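Local coordinates for protein putative protease (Parabacteroides distasonis ATCC 8503, PDB 3KD4) that is of unknown function but is possibly an exported protease, built with DUF3857 and DUF3858 domains, at residues Arg133-Ser138 and Ala199-Val204; Pro139-Lys144 and Leu181-Ala186. All coordinates share one frame; numbering follows the deposited sequence. Where two conformers were deposited one is given.

In the fold
Contact 1 and contact 2 lie with their centres about 9 Å apart, both partly buried, contact 2 with more exposed residues among those touching (5 of 12, against 1 of 7). Contact 1 ends a small antiparallel sheet: 133-138 runs out of an edge strand, 129-133, beside strand 202-206. Contact 2 pairs two neighbouring strands of the large eight-stranded sheet, 140-150 and 174-184, and buries more surface. Its backbone bonding is regular apart from a bulge, with ion pairing on one face and apolar side chains on the other; contact 1 relies on one backbone bond, a CH-pi contact and a hydroxyl-amide bond. Gln135 and Leu134 touch Pro185, Ala186 and Ile184 where the loops leaving the two sheets meet.

Contact 1 (Arg133-Ser138 and Ala199-Val204); sequences RLQETS and ASPHLV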
ATOM      1  N   ARG A 133      12.323  -5.642   2.483  1.00 17.91           N
ATOM      2  CA  ARG A 133      11.613  -6.903   2.682  1.00 18.62           C
ATOM      3  C   ARG A 133      12.542  -8.075   2.394  1.00 17.68           C
ATOM      4  O   ARG A 133      13.137  -8.098   1.323  1.00 17.58           O
ATOM      5  CB  ARG A 133      10.443  -6.972   1.693  1.00 19.37           C
ATOM      6  CG  ARG A 133       9.553  -8.151   1.903  1.00 24.94           C
ATOM      7  CD  ARG A 133       8.484  -8.302   0.817  1.00 30.88           C
ATOM      8  NE  ARG A 133       9.084  -8.821  -0.417  1.00 37.17           N
ATOM      9  CZ  ARG A 133       9.256  -8.138  -1.537  1.00 40.22           C
ATOM     10  NH1 ARG A 133       8.859  -6.880  -1.640  1.00 43.86           N
ATOM     11  NH2 ARG A 133       9.832  -8.721  -2.566  1.00 41.91           N
ATOM     12  N   LEU A 134      12.631  -9.046   3.298  1.00 17.07           N
ATOM     13  CA  LEU A 134      13.499 -10.207   3.128  1.00 18.18           C
ATOM     14  C   LEU A 134      12.734 -11.510   2.786  1.00 18.65           C
ATOM     15  O   LEU A 134      13.309 -12.458   2.231  1.00 17.92           O
ATOM     16  CB  LEU A 134      14.339 -10.391   4.391  1.00 18.36           C
ATOM     17  CG  LEU A 134      15.175  -9.166   4.806  1.00 20.65           C
ATOM     18  CD1 LEU A 134      16.021  -9.482   6.036  1.00 20.57           C
ATOM     19  CD2 LEU A 134      16.061  -8.663   3.643  1.00 15.53           C
ATOM     20  N   GLN A 135      11.430 -11.530   3.059  1.00 18.50           N
ATOM     21  CA  GLN A 135      10.580 -12.629   2.652  1.00 19.27           C
ATOM     22  C   GLN A 135      10.181 -12.476   1.218  1.00 20.11           C
ATOM     23  O   GLN A 135       9.873 -11.368   0.775  1.00 21.48           O
ATOM     24  CB  GLN A 135       9.316 -12.694   3.530  1.00 19.83           C
ATOM     25  CG  GLN A 135       8.458 -13.903   3.313  1.00 19.88           C
ATOM     26  CD  GLN A 135       7.393 -14.063   4.384  1.00 23.11           C
ATOM     27  OE1 GLN A 135       6.733 -13.108   4.750  1.00 25.31           O
ATOM     28  NE2 GLN A 135       7.260 -15.268   4.916  1.00 21.85           N
ATOM     29  N   GLU A 136      10.163 -13.588   0.483  1.00 20.59           N
ATOM     30  CA  GLU A 136       9.712 -13.599  -0.911  1.00 20.17           C
ATOM     31  C   GLU A 136       8.492 -14.516  -1.095  1.00 19.60           C
ATOM     32  O   GLU A 136       8.022 -15.149  -0.155  1.00 17.98           O
ATOM     33  CB  GLU A 136      10.844 -14.076  -1.834  1.00 21.00           C
ATOM     34  CG  GLU A 136      12.138 -13.322  -1.673  1.00 22.62           C
ATOM     35  CD  GLU A 136      12.068 -11.864  -2.104  1.00 27.25           C
ATOM     36  OE1 GLU A 136      11.108 -11.429  -2.787  1.00 27.23           O
ATOM     37  OE2 GLU A 136      13.004 -11.144  -1.737  1.00 28.83           O
ATOM     38  N   THR A 137       7.981 -14.576  -2.317  1.00 19.62           N
ATOM     39  CA  THR A 137       6.845 -15.440  -2.642  1.00 20.36           C
ATOM     40  C   THR A 137       7.285 -16.902  -2.757  1.00 20.12           C
ATOM     41  O   THR A 137       6.469 -17.803  -2.772  1.00 19.56           O
ATOM     42  CB  THR A 137       6.168 -14.952  -3.959  1.00 20.54           C
ATOM     43  OG1 THR A 137       7.153 -14.862  -4.981  1.00 23.57           O
ATOM     44  CG2 THR A 137       5.546 -13.536  -3.771  1.00 21.08           C
ATOM     45  N   SER A 138       8.588 -17.126  -2.864  1.00 19.70           N
ATOM     46  CA  SER A 138       9.178 -18.451  -2.708  1.00 19.12           C
ATOM     47  C   SER A 138      10.023 -18.478  -1.426  1.00 18.17           C
ATOM     48  O   SER A 138      10.515 -17.419  -0.967  1.00 17.50           O
ATOM     49  CB  SER A 138      10.075 -18.730  -3.927  1.00 19.39           C
ATOM     50  OG  SER A 138       9.328 -18.766  -5.129  1.00 21.22           O
ATOM     51  N   ALA A 199       5.269 -10.646  11.193  1.00 38.77           N
ATOM     52  CA  ALA A 199       6.165 -11.795  11.136  1.00 37.41           C
ATOM     53  C   ALA A 199       6.848 -11.948   9.786  1.00 35.49           C
ATOM     54  O   ALA A 199       7.312 -13.024   9.460  1.00 37.84           O
ATOM     55  CB  ALA A 199       5.415 -13.077  11.473  1.00 37.78           C
ATOM     56  N   SER A 200       6.919 -10.898   8.986  1.00 32.35           N
ATOM     57  CA  SER A 200       7.556 -10.994   7.692  1.00 29.56           C
ATOM     58  C   SER A 200       8.880 -10.217   7.749  1.00 27.39           C
ATOM     59  O   SER A 200       8.874  -8.996   7.873  1.00 25.83           O
ATOM     60  CB  SER A 200       6.635 -10.419   6.652  1.00 29.43           C
ATOM     61  OG  SER A 200       7.288 -10.322   5.433  1.00 30.48           O
ATOM     62  N   PRO A 201      10.018 -10.922   7.656  1.00 25.47           N
ATOM     63  CA  PRO A 201      11.286 -10.259   8.025  1.00 23.88           C
ATOM     64  C   PRO A 201      11.603  -9.050   7.160  1.00 22.17           C
ATOM     65  O   PRO A 201      11.477  -9.107   5.935  1.00 21.26           O
ATOM     66  CB  PRO A 201      12.347 -11.370   7.904  1.00 24.22           C
ATOM     67  CG  PRO A 201      11.649 -12.593   7.587  1.00 25.05           C
ATOM     68  CD  PRO A 201      10.183 -12.364   7.420  1.00 25.20           C
ATOM     69  N   HIS A 202      11.940  -7.941   7.810  1.00 20.79           N
ATOM     70  CA  HIS A 202      12.298  -6.717   7.148  1.00 21.57           C
ATOM     71  C   HIS A 202      13.496  -6.124   7.876  1.00 20.69           C
ATOM     72  O   HIS A 202      13.498  -6.054   9.120  1.00 20.57           O
ATOM     73  CB  HIS A 202      11.199  -5.657   7.273  1.00 22.55           C
ATOM     74  CG  HIS A 202      10.150  -5.722   6.231  1.00 25.41           C
ATOM     75  ND1 HIS A 202       9.158  -6.682   6.240  1.00 29.89           N
ATOM     76  CD2 HIS A 202       9.861  -4.884   5.201  1.00 29.50           C
ATOM     77  CE1 HIS A 202       8.331  -6.463   5.226  1.00 30.70           C
ATOM     78  NE2 HIS A 202       8.740  -5.383   4.578  1.00 31.65           N
ATOM     79  N   LEU A 203      14.462  -5.624   7.109  1.00 19.00           N
ATOM     80  CA  LEU A 203      15.594  -4.886   7.675  1.00 18.32           C
ATOM     81  C   LEU A 203      15.273  -3.401   7.523  1.00 17.33           C
ATOM     82  O   LEU A 203      14.994  -2.926   6.405  1.00 17.39           O
ATOM     83  CB  LEU A 203      16.878  -5.247   6.936  1.00 17.68           C
ATOM     84  CG  LEU A 203      18.146  -4.489   7.346  1.00 18.77           C
ATOM     85  CD1 LEU A 203      18.504  -4.873   8.811  1.00 16.88           C
ATOM     86  CD2 LEU A 203      19.283  -4.764   6.368  1.00 15.10           C
ATOM     87  N   VAL A 204      15.312  -2.671   8.635  1.00 16.93           N
ATOM     88  CA  VAL A 204      15.092  -1.223   8.650  1.00 17.21           C
ATOM     89  C   VAL A 204      16.288  -0.585   9.326  1.00 17.68           C
ATOM     90  O   VAL A 204      16.722  -1.025  10.392  1.00 18.25           O
ATOM     91  CB  VAL A 204      13.780  -0.853   9.377  1.00 18.66           C
ATOM     92  CG1 VAL A 204      13.530   0.695   9.389  1.00 17.14           C
ATOM     93  CG2 VAL A 204      12.619  -1.644   8.753  1.00 17.82           C
TER
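Arg133 pairs with His202 as an antiparallel non-hydrogen-bonded pair, their CA atoms 4.5 Å apart, where the edge strand 129-133 of a three-stranded sheet leaves strand 202-206 and becomes a loop. One backbone bond follows this pair: Leu134 N donates to Pro201 O at 2.9 Å, nearly straight at 163°.

The side chains of Arg133 and His202 lie on the same face of the sheet. Arg133 CA sits over the imidazole, 3.8 Å from the ring centroid and displaced toward the rim, in a CH-pi contact, while CB and CG continue past the NE2 and CE1 side of the ring. The ring is held from its edge, since His202 ND1 donates in plane to Ser200 O at 2.8 Å.

Apolar contacts lie along the inner side. Leu134 CB meets Pro201 CB, and Leu134 CD1 reaches Leu203 CB. Val145 of strand 140-150 touches both leucines, and Leu181 and Ile184 of strand 174-184 touch Pro201, placing this side between the small sheet and the large one.

Polar side chains close the loop end. Gln135 extends beyond CG and brings OE1 to Ser200 OG, which donates to it at 2.9 Å, tilted 29° from the amide plane; Gln135 NE2 binds Pro185 O, so both ends of the amide are engaged and its rotation is probably fixed. Arg133 turns away from His202 through a bend at chi3 (75°), and its guanidinium, almost perpendicular to the imidazole, braces its own loop: NH2 forms a salt bridge with Glu136 OE1 at 3.0 Å, and NE donates in plane to Gln135 O at 2.9 Å.

Contact 2 (Pro139-Lys144 and Leu181-Ala186); sequences PVKECK and LRNIPA
Glu142 and Arg182 lie side by side and point the same way from an antiparallel non-hydrogen-bonded pair, where strands 140-150 and 174-184 adjoin in the large mixed sheet. Glu142 CG is anti to the backbone N (chi1 -178°), and the chain stays extended, carrying OE2 to Arg182 NH1 at 2.8 Å. This salt bridge uses the anti lone pair of OE2, with carboxylate and guanidinium turned 67° apart; the second bond, from NH2, is weak. A water accepts from Arg182 NH1 at the guanidinium edge and donates to Lys141 O.

A G1 beta bulge interrupts the pairing: Asn183 and Ile184 both face Val140, Asn183 having positive phi and psi. Asn183 N donates to Lys141 O from above the carbonyl plane. In the conformer given, one of two, Lys141 bends at chi2 and runs beside Asn183, its NZ meeting Asn183 OD1 at 2.8 Å; this bond and the second water, which accepts from NZ and Asn183 ND2, are less certain.

Val140, Cys143, Leu181 and Ile184 share the other face. Ile184 CG1 is anti to the carbonyl carbon and CD1 extends beyond it (chi2 176°), touching both Cys143 CB, at 3.9 Å, and Val140 CB. Pro139 CD packs on Ala186 CB.

Val140-Ile184, within the bulge, and Cys143-Leu181, beyond it, each have two backbone bonds. The chemistry is divided by face: apolar groups turn inward, while on the charged face Lys144 NZ, bonded to Thr180 OG1, stands 4.5 Å from Arg182 NH2, like charges that Glu142 probably offsets in part.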
ATOM      1  N   PRO A 139      10.251 -19.667  -0.875  1.00 17.08           N
ATOM      2  CA  PRO A 139      11.163 -19.774   0.271  1.00 17.10           C
ATOM      3  C   PRO A 139      12.600 -19.303  -0.027  1.00 17.14           C
ATOM      4  O   PRO A 139      13.097 -19.418  -1.172  1.00 17.51           O
ATOM      5  CB  PRO A 139      11.208 -21.277   0.581  1.00 17.19           C
ATOM      6  CG  PRO A 139      10.292 -21.953  -0.402  1.00 17.63           C
ATOM      7  CD  PRO A 139       9.830 -20.986  -1.406  1.00 18.31           C
ATOM      8  N   VAL A 140      13.245 -18.792   1.013  1.00 17.27           N
ATOM      9  CA  VAL A 140      14.640 -18.345   0.959  1.00 16.70           C
ATOM     10  C   VAL A 140      15.414 -19.203   1.955  1.00 17.23           C
ATOM     11  O   VAL A 140      15.183 -19.127   3.174  1.00 17.82           O
ATOM     12  CB  VAL A 140      14.797 -16.837   1.275  1.00 16.34           C
ATOM     13  CG1 VAL A 140      16.287 -16.448   1.220  1.00 14.23           C
ATOM     14  CG2 VAL A 140      13.960 -15.986   0.308  1.00 14.79           C
ATOM     15  N   LYS A 141      16.316 -20.024   1.437  1.00 17.16           N
ATOM     16  CA  LYS A 141      17.071 -20.959   2.267  0.50 18.20           C
ATOM     17  C   LYS A 141      18.060 -20.226   3.156  1.00 17.67           C
ATOM     18  O   LYS A 141      18.237 -20.583   4.309  1.00 17.42           O
ATOM     19  CB  LYS A 141      17.787 -21.983   1.375  0.50 18.77           C
ATOM     20  CG  LYS A 141      18.614 -23.026   2.108  0.50 22.53           C
ATOM     21  CD  LYS A 141      17.742 -23.868   3.039  0.50 24.39           C
ATOM     22  CE  LYS A 141      18.433 -25.140   3.546  0.50 25.49           C
ATOM     23  NZ  LYS A 141      17.642 -25.724   4.672  0.50 25.11           N
ATOM     24  N   GLU A 142      18.699 -19.198   2.605  1.00 18.33           N
ATOM     25  CA  GLU A 142      19.667 -18.377   3.329  1.00 18.47           C
ATOM     26  C   GLU A 142      19.677 -16.960   2.793  1.00 18.10           C
ATOM     27  O   GLU A 142      19.870 -16.734   1.584  1.00 16.92           O
ATOM     28  CB  GLU A 142      21.074 -18.941   3.185  1.00 19.61           C
ATOM     29  CG  GLU A 142      22.157 -18.161   3.968  1.00 21.97           C
ATOM     30  CD  GLU A 142      23.560 -18.682   3.648  1.00 28.90           C
ATOM     31  OE1 GLU A 142      24.139 -18.251   2.631  1.00 29.85           O
ATOM     32  OE2 GLU A 142      24.075 -19.519   4.418  1.00 32.97           O
ATOM     33  N   CYS A 143      19.570 -16.020   3.723  1.00 16.62           N
ATOM     34  CA  CYS A 143      19.524 -14.621   3.427  1.00 17.59           C
ATOM     35  C   CYS A 143      20.558 -13.918   4.330  1.00 17.32           C
ATOM     36  O   CYS A 143      20.445 -13.980   5.564  1.00 18.37           O
ATOM     37  CB  CYS A 143      18.121 -14.074   3.670  1.00 16.91           C
ATOM     38  SG  CYS A 143      18.019 -12.312   3.372  1.00 20.48           S
ATOM     39  N   LYS A 144      21.560 -13.306   3.700  1.00 16.58           N
ATOM     40  CA  LYS A 144      22.597 -12.521   4.385  1.00 17.40           C
ATOM     41  C   LYS A 144      22.430 -11.078   4.046  1.00 16.55           C
ATOM     42  O   LYS A 144      22.251 -10.738   2.871  1.00 18.03           O
ATOM     43  CB  LYS A 144      24.005 -12.992   3.987  1.00 18.33           C
ATOM     44  CG  LYS A 144      24.300 -14.411   4.542  1.00 21.77           C
ATOM     45  CD  LYS A 144      25.689 -14.955   4.188  1.00 27.43           C
ATOM     46  CE  LYS A 144      25.987 -16.245   5.008  1.00 33.26           C
ATOM     47  NZ  LYS A 144      26.183 -16.020   6.531  1.00 37.56           N
ATOM     48  N   LEU A 181      19.790 -15.012   8.021  1.00 17.64           N
ATOM     49  CA  LEU A 181      18.502 -15.664   8.277  1.00 17.79           C
ATOM     50  C   LEU A 181      18.476 -16.954   7.457  1.00 18.53           C
ATOM     51  O   LEU A 181      19.043 -17.012   6.359  1.00 17.78           O
ATOM     52  CB  LEU A 181      17.344 -14.748   7.891  1.00 18.42           C
ATOM     53  CG  LEU A 181      17.127 -13.376   8.549  1.00 18.98           C
ATOM     54  CD1 LEU A 181      18.164 -12.319   8.119  1.00 15.76           C
ATOM     55  CD2 LEU A 181      15.696 -12.891   8.216  1.00 17.19           C
ATOM     56  N   ARG A 182      17.881 -18.012   8.007  1.00 19.13           N
ATOM     57  CA  ARG A 182      17.788 -19.279   7.321  1.00 19.53           C
ATOM     58  C   ARG A 182      16.371 -19.762   7.266  1.00 19.27           C
ATOM     59  O   ARG A 182      15.587 -19.556   8.186  1.00 18.40           O
ATOM     60  CB  ARG A 182      18.651 -20.324   8.003  1.00 20.56           C
ATOM     61  CG  ARG A 182      20.104 -19.864   8.089  1.00 22.13           C
ATOM     62  CD  ARG A 182      21.000 -20.925   8.665  1.00 25.79           C
ATOM     63  NE  ARG A 182      22.370 -20.437   8.676  1.00 28.47           N
ATOM     64  CZ  ARG A 182      23.170 -20.415   7.611  1.00 30.72           C
ATOM     65  NH1 ARG A 182      22.780 -20.900   6.436  1.00 32.68           N
ATOM     66  NH2 ARG A 182      24.384 -19.921   7.721  1.00 32.10           N
ATOM     67  N   ASN A 183      16.041 -20.378   6.147  1.00 18.69           N
ATOM     68  CA  ASN A 183      14.739 -21.006   5.932  1.00 19.12           C
ATOM     69  C   ASN A 183      13.589 -20.050   6.144  1.00 18.40           C
ATOM     70  O   ASN A 183      12.708 -20.315   6.919  1.00 19.09           O
ATOM     71  CB  ASN A 183      14.620 -22.267   6.814  1.00 19.48           C
ATOM     72  CG  ASN A 183      15.755 -23.233   6.556  1.00 21.47           C
ATOM     73  OD1 ASN A 183      16.010 -23.576   5.416  1.00 25.55           O
ATOM     74  ND2 ASN A 183      16.478 -23.629   7.603  1.00 25.35           N
ATOM     75  N   ILE A 184      13.592 -18.933   5.435  1.00 17.96           N
ATOM     76  CA  ILE A 184      12.474 -18.007   5.483  1.00 17.80           C
ATOM     77  C   ILE A 184      11.345 -18.636   4.637  1.00 18.33           C
ATOM     78  O   ILE A 184      11.521 -18.889   3.438  1.00 17.53           O
ATOM     79  CB  ILE A 184      12.778 -16.644   4.878  1.00 17.10           C
ATOM     80  CG1 ILE A 184      14.057 -16.024   5.468  1.00 18.18           C
ATOM     81  CG2 ILE A 184      11.549 -15.688   5.067  1.00 16.03           C
ATOM     82  CD1 ILE A 184      14.471 -14.656   4.797  1.00 17.69           C
ATOM     83  N   PRO A 185      10.179 -18.877   5.257  1.00 19.43           N
ATOM     84  CA  PRO A 185       9.089 -19.457   4.496  1.00 18.91           C
ATOM     85  C   PRO A 185       8.643 -18.518   3.373  1.00 18.44           C
ATOM     86  O   PRO A 185       8.896 -17.328   3.440  1.00 19.43           O
ATOM     87  CB  PRO A 185       7.992 -19.702   5.549  1.00 19.33           C
ATOM     88  CG  PRO A 185       8.332 -18.907   6.702  1.00 21.01           C
ATOM     89  CD  PRO A 185       9.772 -18.456   6.613  1.00 20.02           C
ATOM     90  N   ALA A 186       8.084 -19.068   2.311  1.00 18.74           N
ATOM     91  CA  ALA A 186       7.395 -18.278   1.292  1.00 19.60           C
ATOM     92  C   ALA A 186       6.291 -17.458   1.982  1.00 20.48           C
ATOM     93  O   ALA A 186       5.690 -17.932   2.931  1.00 18.04           O
ATOM     94  CB  ALA A 186       6.737 -19.216   0.260  1.00 19.05           C
TER
HETATM   95  O   HOH W   1      20.389 -22.042   5.253  1.00 23.74           O
HETATM   96  O   HOH W   2      19.285 -24.250   6.395  1.00 43.73           O